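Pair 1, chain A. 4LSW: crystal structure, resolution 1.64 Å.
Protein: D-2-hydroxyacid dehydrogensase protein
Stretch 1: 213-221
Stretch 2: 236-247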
# COMPACT_ATOMS: atom_id res chain seq x y z
N HIS A 213 -1.55 10.90 -15.16
CA HIS A 213 -0.67 10.19 -14.23
C HIS A 213 -0.95 8.68 -14.20
O HIS A 213 -0.29 7.92 -13.49
CB HIS A 213 -0.79 10.79 -12.82
CG HIS A 213 -0.33 12.21 -12.74
ND1 HIS A 213 -1.05 13.20 -12.13
CD2 HIS A 213 0.80 12.80 -13.22
CE1 HIS A 213 -0.40 14.35 -12.22
NE2 HIS A 213 0.73 14.13 -12.88
N ILE A 214 -1.93 8.25 -14.98
CA ILE A 214 -2.22 6.84 -15.11
C ILE A 214 -1.13 6.12 -15.93
O ILE A 214 -0.66 6.65 -16.95
CB ILE A 214 -3.60 6.65 -15.80
CG1 ILE A 214 -4.70 7.24 -14.92
CG2 ILE A 214 -3.85 5.18 -16.12
CD1 ILE A 214 -6.05 7.37 -15.64
N VAL A 215 -0.72 4.93 -15.48
CA VAL A 215 0.33 4.18 -16.16
C VAL A 215 -0.26 3.22 -17.17
O VAL A 215 -0.61 2.08 -16.85
CB VAL A 215 1.22 3.40 -15.17
CG1 VAL A 215 2.37 2.71 -15.90
CG2 VAL A 215 1.77 4.36 -14.12
N GLY A 216 -0.38 3.69 -18.41
CA GLY A 216 -0.87 2.87 -19.50
C GLY A 216 0.20 2.60 -20.54
O GLY A 216 1.40 2.80 -20.29
N ARG A 217 -0.22 2.15 -21.72
CA ARG A 217 0.72 1.83 -22.80
C ARG A 217 1.71 2.97 -23.11
O ARG A 217 2.90 2.72 -23.28
CB ARG A 217 -0.01 1.43 -24.09
CG ARG A 217 0.91 1.22 -25.28
CD ARG A 217 0.15 0.77 -26.54
NE ARG A 217 0.08 -0.68 -26.67
CZ ARG A 217 0.72 -1.38 -27.61
NH1 ARG A 217 1.47 -0.77 -28.52
NH2 ARG A 217 0.60 -2.69 -27.65
N ASP A 218 1.22 4.21 -23.18
CA ASP A 218 2.11 5.31 -23.54
C ASP A 218 3.21 5.55 -22.49
O ASP A 218 4.36 5.78 -22.84
CB ASP A 218 1.33 6.60 -23.83
CG ASP A 218 0.54 6.53 -25.12
OD1 ASP A 218 0.91 5.73 -26.00
OD2 ASP A 218 -0.45 7.28 -25.24
N VAL A 219 2.83 5.49 -21.21
CA VAL A 219 3.82 5.68 -20.14
C VAL A 219 4.82 4.53 -20.16
O VAL A 219 6.03 4.75 -20.08
CB VAL A 219 3.15 5.76 -18.77
CG1 VAL A 219 4.21 5.79 -17.66
CG2 VAL A 219 2.27 6.99 -18.71
N ILE A 220 4.30 3.32 -20.29
CA ILE A 220 5.13 2.12 -20.30
C ILE A 220 6.11 2.14 -21.47
O ILE A 220 7.29 1.81 -21.33
CB ILE A 220 4.26 0.85 -20.31
CG1 ILE A 220 3.49 0.76 -18.98
CG2 ILE A 220 5.13 -0.37 -20.54
CD1 ILE A 220 2.35 -0.24 -19.01
N GLU A 221 5.63 2.56 -22.64
CA GLU A 221 6.48 2.61 -23.83
C GLU A 221 7.56 3.68 -23.70
O GLU A 221 8.69 3.50 -24.14
CB GLU A 221 5.64 2.82 -25.09
CG GLU A 221 4.86 1.58 -25.45
CD GLU A 221 4.29 1.61 -26.85
OE1 GLU A 221 4.21 2.70 -27.46
OE2 GLU A 221 3.92 0.52 -27.32
N SER A 236 -4.71 -0.60 -9.40
CA SER A 236 -5.62 0.04 -10.35
C SER A 236 -4.98 1.14 -11.21
O SER A 236 -5.51 1.53 -12.25
CB SER A 236 -6.85 0.61 -9.63
OG SER A 236 -6.49 1.58 -8.67
N ASN A 237 -3.83 1.63 -10.77
CA ASN A 237 -3.17 2.71 -11.50
C ASN A 237 -2.24 2.25 -12.60
O ASN A 237 -1.63 3.07 -13.30
CB ASN A 237 -2.45 3.64 -10.54
CG ASN A 237 -3.39 4.63 -9.89
OD1 ASN A 237 -4.40 5.02 -10.49
ND2 ASN A 237 -3.08 5.04 -8.67
N ILE A 238 -2.13 0.93 -12.78
CA ILE A 238 -1.39 0.37 -13.90
C ILE A 238 -2.28 -0.52 -14.77
O ILE A 238 -3.03 -1.35 -14.26
CB ILE A 238 -0.16 -0.41 -13.42
CG1 ILE A 238 0.76 0.52 -12.62
CG2 ILE A 238 0.60 -1.01 -14.60
CD1 ILE A 238 2.01 -0.15 -12.11
N ASP A 239 -2.19 -0.31 -16.08
CA ASP A 239 -2.87 -1.17 -17.04
C ASP A 239 -2.06 -2.47 -17.15
O ASP A 239 -1.02 -2.51 -17.82
CB ASP A 239 -2.95 -0.47 -18.40
CG ASP A 239 -3.72 -1.26 -19.45
OD1 ASP A 239 -3.81 -2.50 -19.35
OD2 ASP A 239 -4.22 -0.62 -20.40
N GLU A 240 -2.51 -3.52 -16.47
CA GLU A 240 -1.77 -4.79 -16.45
C GLU A 240 -1.68 -5.49 -17.81
O GLU A 240 -0.68 -6.13 -18.11
CB GLU A 240 -2.31 -5.75 -15.39
CG GLU A 240 -2.09 -5.27 -13.96
CD GLU A 240 -2.31 -6.36 -12.92
OE1 GLU A 240 -2.66 -7.50 -13.28
OE2 GLU A 240 -2.13 -6.06 -11.72
N GLU A 241 -2.73 -5.37 -18.62
CA GLU A 241 -2.67 -5.93 -19.97
C GLU A 241 -1.61 -5.23 -20.82
O GLU A 241 -0.85 -5.89 -21.54
CB GLU A 241 -4.04 -5.81 -20.65
CG GLU A 241 -5.10 -6.76 -20.10
CD GLU A 241 -4.79 -8.24 -20.36
OE1 GLU A 241 -3.96 -8.55 -21.24
OE2 GLU A 241 -5.38 -9.08 -19.67
N ALA A 242 -1.55 -3.91 -20.71
CA ALA A 242 -0.52 -3.15 -21.41
C ALA A 242 0.86 -3.48 -20.86
O ALA A 242 1.83 -3.54 -21.62
CB ALA A 242 -0.78 -1.67 -21.30
N LEU A 243 0.94 -3.69 -19.54
CA LEU A 243 2.22 -3.97 -18.89
C LEU A 243 2.75 -5.34 -19.32
O LEU A 243 3.91 -5.48 -19.71
CB LEU A 243 2.06 -3.91 -17.37
CG LEU A 243 3.29 -4.26 -16.53
CD1 LEU A 243 4.46 -3.40 -16.94
CD2 LEU A 243 2.98 -4.08 -15.06
N ILE A 244 1.87 -6.34 -19.31
CA ILE A 244 2.27 -7.68 -19.69
C ILE A 244 2.71 -7.75 -21.16
O ILE A 244 3.75 -8.32 -21.47
CB ILE A 244 1.14 -8.69 -19.40
CG1 ILE A 244 0.99 -8.83 -17.88
CG2 ILE A 244 1.46 -10.03 -20.00
CD1 ILE A 244 -0.29 -9.51 -17.44
N ALA A 245 1.94 -7.13 -22.05
CA ALA A 245 2.30 -7.12 -23.46
C ALA A 245 3.64 -6.43 -23.71
O ALA A 245 4.45 -6.89 -24.52
CB ALA A 245 1.21 -6.46 -24.28
N ALA A 246 3.88 -5.33 -23.00
CA ALA A 246 5.12 -4.59 -23.18
C ALA A 246 6.33 -5.37 -22.66
O ALA A 246 7.40 -5.36 -23.28
CB ALA A 246 5.04 -3.24 -22.53
N LEU A 247 6.17 -6.05 -21.53
CA LEU A 247 7.25 -6.89 -21.01
C LEU A 247 7.54 -8.06 -21.94
O LEU A 247 8.70 -8.40 -22.17
CB LEU A 247 6.92 -7.39 -19.60
CG LEU A 247 6.98 -6.31 -18.52
CD1 LEU A 247 6.20 -6.71 -17.29
CD2 LEU A 247 8.43 -6.02 -18.16
O HOH W 1 -3.01 1.35 -21.98

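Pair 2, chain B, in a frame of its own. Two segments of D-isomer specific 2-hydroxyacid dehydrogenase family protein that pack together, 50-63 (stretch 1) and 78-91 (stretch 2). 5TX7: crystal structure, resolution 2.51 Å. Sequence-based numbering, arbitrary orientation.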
# COMPACT_ATOMS: atom_id res chain seq x y z
N LEU B 50 19.74 19.01 20.93
CA LEU B 50 18.97 17.99 20.19
C LEU B 50 19.67 17.74 18.85
O LEU B 50 19.99 18.68 18.13
CB LEU B 50 17.55 18.47 19.94
CG LEU B 50 16.79 18.98 21.18
CD1 LEU B 50 15.45 19.55 20.74
CD2 LEU B 50 16.64 17.86 22.22
N THR B 51 19.95 16.46 18.57
CA THR B 51 20.59 16.06 17.34
C THR B 51 19.85 14.84 16.78
O THR B 51 19.46 13.95 17.53
CB THR B 51 22.08 15.74 17.52
OG1 THR B 51 22.64 15.28 16.29
CG2 THR B 51 22.33 14.65 18.60
N ASN B 52 19.64 14.83 15.48
CA ASN B 52 19.18 13.64 14.78
C ASN B 52 20.43 12.93 14.25
O ASN B 52 20.78 11.87 14.73
CB ASN B 52 18.19 14.02 13.66
CG ASN B 52 17.42 12.83 13.13
OD1 ASN B 52 17.88 11.69 13.19
ND2 ASN B 52 16.22 13.09 12.60
N LYS B 53 21.10 13.54 13.28
CA LYS B 53 22.29 12.96 12.66
C LYS B 53 23.52 13.85 12.73
O LYS B 53 24.53 13.53 12.12
CB LYS B 53 21.99 12.61 11.18
CG LYS B 53 20.90 11.58 10.96
CD LYS B 53 21.24 10.22 11.54
CE LYS B 53 20.12 9.21 11.29
NZ LYS B 53 19.04 9.28 12.32
N VAL B 54 23.46 14.96 13.46
CA VAL B 54 24.64 15.81 13.65
C VAL B 54 25.58 15.09 14.63
O VAL B 54 25.16 14.71 15.71
CB VAL B 54 24.29 17.21 14.15
CG1 VAL B 54 25.56 18.00 14.46
CG2 VAL B 54 23.46 17.94 13.10
N PRO B 55 26.84 14.87 14.22
CA PRO B 55 27.74 14.09 15.07
C PRO B 55 28.26 14.87 16.28
O PRO B 55 28.49 16.06 16.16
CB PRO B 55 28.89 13.72 14.12
CG PRO B 55 28.84 14.75 13.05
CD PRO B 55 27.43 15.18 12.91
N LEU B 56 28.42 14.18 17.41
CA LEU B 56 29.02 14.76 18.61
C LEU B 56 30.07 13.81 19.18
O LEU B 56 29.74 12.76 19.71
CB LEU B 56 27.96 15.04 19.67
CG LEU B 56 26.87 16.04 19.28
CD1 LEU B 56 25.74 15.97 20.29
CD2 LEU B 56 27.45 17.44 19.17
N ASP B 57 31.33 14.20 19.04
CA ASP B 57 32.48 13.42 19.53
C ASP B 57 33.00 14.01 20.84
O ASP B 57 32.43 14.95 21.37
CB ASP B 57 33.57 13.38 18.44
CG ASP B 57 34.18 14.76 18.13
OD1 ASP B 57 33.66 15.80 18.57
OD2 ASP B 57 35.19 14.80 17.42
N MET B 58 34.09 13.45 21.37
CA MET B 58 34.70 13.93 22.62
C MET B 58 35.12 15.39 22.54
O MET B 58 34.94 16.15 23.49
CB MET B 58 35.96 13.12 22.95
CG MET B 58 36.78 13.59 24.16
SD MET B 58 35.88 13.37 25.70
CE MET B 58 36.23 11.65 26.05
N SER B 59 35.70 15.77 21.41
CA SER B 59 36.26 17.11 21.23
C SER B 59 35.18 18.18 21.18
O SER B 59 35.36 19.24 21.75
CB SER B 59 37.19 17.14 20.00
OG SER B 59 36.45 17.21 18.79
N ALA B 60 34.06 17.91 20.51
CA ALA B 60 32.89 18.82 20.54
C ALA B 60 32.24 18.93 21.92
O ALA B 60 31.92 20.03 22.36
CB ALA B 60 31.84 18.40 19.50
N LEU B 61 32.07 17.79 22.60
CA LEU B 61 31.47 17.74 23.95
C LEU B 61 32.30 18.49 25.00
O LEU B 61 31.75 19.21 25.81
CB LEU B 61 31.25 16.28 24.39
CG LEU B 61 30.26 15.43 23.58
CD1 LEU B 61 30.53 13.93 23.76
CD2 LEU B 61 28.80 15.76 23.86
N GLN B 62 33.61 18.34 24.98
CA GLN B 62 34.51 19.13 25.86
C GLN B 62 34.59 20.63 25.55
O GLN B 62 34.93 21.42 26.42
CB GLN B 62 35.92 18.56 25.85
CG GLN B 62 36.02 17.24 26.56
CD GLN B 62 37.44 16.85 26.74
OE1 GLN B 62 38.17 16.71 25.76
NE2 GLN B 62 37.87 16.69 27.98
N ALA B 63 34.28 21.01 24.32
CA ALA B 63 34.21 22.43 23.91
C ALA B 63 32.84 23.06 24.22
O ALA B 63 32.61 24.23 23.90
CB ALA B 63 34.52 22.57 22.43
N ASP B 78 24.32 6.39 16.59
CA ASP B 78 25.64 5.88 16.18
C ASP B 78 26.66 7.01 15.95
O ASP B 78 27.85 6.78 16.08
CB ASP B 78 25.54 4.98 14.92
CG ASP B 78 26.57 3.83 14.93
OD1 ASP B 78 26.68 3.11 15.95
OD2 ASP B 78 27.28 3.65 13.91
N LYS B 79 26.18 8.21 15.61
CA LYS B 79 27.03 9.39 15.40
C LYS B 79 27.31 10.21 16.69
O LYS B 79 27.99 11.22 16.64
CB LYS B 79 26.44 10.27 14.29
CG LYS B 79 26.44 9.58 12.92
CD LYS B 79 25.75 10.37 11.81
CE LYS B 79 26.72 11.23 10.99
NZ LYS B 79 26.04 12.28 10.15
N VAL B 80 26.80 9.76 17.84
CA VAL B 80 27.05 10.40 19.11
C VAL B 80 27.93 9.52 19.98
O VAL B 80 27.54 8.41 20.32
CB VAL B 80 25.73 10.68 19.86
CG1 VAL B 80 26.00 11.37 21.20
CG2 VAL B 80 24.81 11.55 19.01
N ASP B 81 29.11 10.01 20.36
CA ASP B 81 29.98 9.29 21.28
C ASP B 81 29.40 9.40 22.69
O ASP B 81 29.82 10.24 23.48
CB ASP B 81 31.42 9.82 21.22
CG ASP B 81 32.40 8.94 21.99
OD1 ASP B 81 31.95 8.11 22.82
OD2 ASP B 81 33.63 9.07 21.78
N VAL B 82 28.43 8.53 22.99
CA VAL B 82 27.69 8.60 24.25
C VAL B 82 28.53 8.17 25.45
O VAL B 82 28.21 8.56 26.58
CB VAL B 82 26.35 7.82 24.22
CG1 VAL B 82 25.44 8.33 23.10
CG2 VAL B 82 26.55 6.31 24.11
N ALA B 83 29.57 7.39 25.21
CA ALA B 83 30.54 7.04 26.27
C ALA B 83 31.32 8.28 26.74
O ALA B 83 31.45 8.52 27.93
CB ALA B 83 31.50 5.95 25.79
N ALA B 84 31.83 9.06 25.79
CA ALA B 84 32.49 10.33 26.10
C ALA B 84 31.56 11.28 26.84
O ALA B 84 31.96 11.94 27.80
CB ALA B 84 33.00 11.00 24.82
N ALA B 85 30.31 11.36 26.38
CA ALA B 85 29.29 12.14 27.08
C ALA B 85 29.12 11.70 28.54
O ALA B 85 29.05 12.54 29.44
CB ALA B 85 27.96 12.08 26.34
N GLY B 86 29.09 10.38 28.76
CA GLY B 86 28.96 9.81 30.09
C GLY B 86 30.04 10.26 31.05
O GLY B 86 29.74 10.79 32.13
N VAL B 87 31.30 10.10 30.63
CA VAL B 87 32.45 10.42 31.50
C VAL B 87 32.51 11.92 31.86
O VAL B 87 32.97 12.28 32.95
CB VAL B 87 33.81 9.89 30.95
CG1 VAL B 87 33.75 8.38 30.68
CG2 VAL B 87 34.27 10.62 29.69
N LEU B 88 32.03 12.76 30.94
CA LEU B 88 31.83 14.20 31.19
C LEU B 88 30.55 14.51 31.99
O LEU B 88 30.26 15.68 32.26
CB LEU B 88 31.79 14.97 29.86
CG LEU B 88 33.01 14.92 28.93
CD1 LEU B 88 32.67 15.61 27.61
CD2 LEU B 88 34.22 15.57 29.57
N GLY B 89 29.78 13.49 32.35
CA GLY B 89 28.57 13.64 33.17
C GLY B 89 27.36 14.14 32.41
O GLY B 89 26.51 14.80 33.00
N ILE B 90 27.26 13.81 31.12
CA ILE B 90 26.16 14.23 30.26
C ILE B 90 25.32 13.00 29.91
O ILE B 90 25.76 12.17 29.13
CB ILE B 90 26.69 14.88 28.96
CG1 ILE B 90 27.51 16.14 29.29
CG2 ILE B 90 25.53 15.26 28.02
CD1 ILE B 90 28.40 16.61 28.17
N PRO B 91 24.11 12.87 30.49
CA PRO B 91 23.18 11.83 30.04
C PRO B 91 22.78 12.02 28.59
O PRO B 91 22.59 13.16 28.16
CB PRO B 91 21.94 12.03 30.93
CG PRO B 91 22.38 12.88 32.07
CD PRO B 91 23.54 13.69 31.58

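Both pairs build the same small motif: two extended segments joined by a single backbone bridge, each running directly into a helix, so that the two helices leave the bridge side by side. Fourteen central residues superpose with an RMSD of 0.7 Å. The helix axes approach to 9.4 Å in each pair, and their N-to-C directions differ by 33° in pair 1 and 34° in pair 2.

The bridge matches Val215(A) with Leu56(B) and Ile238(A) with Val80(B). In pair 1, Val215(A) N donates to Asn237(A) O at 3.0 Å, and Asp239(A) N donates to Val215(A) O, also at 3.0 Å. In pair 2, Leu56(B) N donates to Lys79(B) O at 3.1 Å, and Asp81(B) N to Leu56(B) O at 2.9 Å. Because one residue uses both its N and its O, the two chains are fixed in register just where the helices begin. Backbone atoms do this work, so side chains here can vary; branched, apolar ones suit the buried bridge, with Val215(A) CB 3.9 Å from Ile238(A) CG1 and Leu56(B) CB 4.4 Å from Val80(B) CG1.

The second helix is capped in the same way in both. Asp239(A) and Asp81(B) match at the N-cap, where a short carboxylate can reach forward to a backbone amide of the first turn, which has no helical carbonyl partner: Ala242(A) N donates to Asp239(A) OD1 at 3.0 Å, and Ala84(B) N to Asp81(B) OD1 at 3.1 Å. The first helix differs. Gly216(A) has no side chain with which to cap, whereas its match Asp57(B) accepts from Ala60(B) N through OD1 at 2.9 Å. In pair 1 a water accepts from Arg217(A) N at 2.9 Å and donates to Asp239(A) OD2 at 2.8 Å, tying the start of one helix to the cap of the other.

Between the helices, Ile220(A) and Leu61(B) occupy one position and point toward the partner helix. The matched alanines Ala242(A) and Ala84(B) offer a small methyl surface: Ile220(A) CD1 lies 4.1 Å from Ala242(A) CB, and Leu61(B) CD1 lies 4.0 Å from Ala84(B) CB. One turn on, the solutions diverge. Ile220(A) carries a branch at CB, and its CG2 meets the compact Ala246(A) CB at 3.5 Å. Leu61(B) has no such branch; the longer Leu88(B), matching Ala246(A), brings its CD1 to 3.6 Å from Leu61(B) CB.

The flank also varies. Arg217(A) extends outward from its helix, where its NH1 forms a salt bridge with Glu221(A) OE2 at 3.0 Å. In the matching Met58(B), flexible and apolar, the CA-to-CB bond points sideways, but the end comes nearer to the other stretch, placing CE 3.5 Å from Ala84(B) CB. In pair 2, Lys79(B) NZ donates to Lys53(B) O at 2.8 Å, the long chain letting its ammonium group reach a backbone carbonyl.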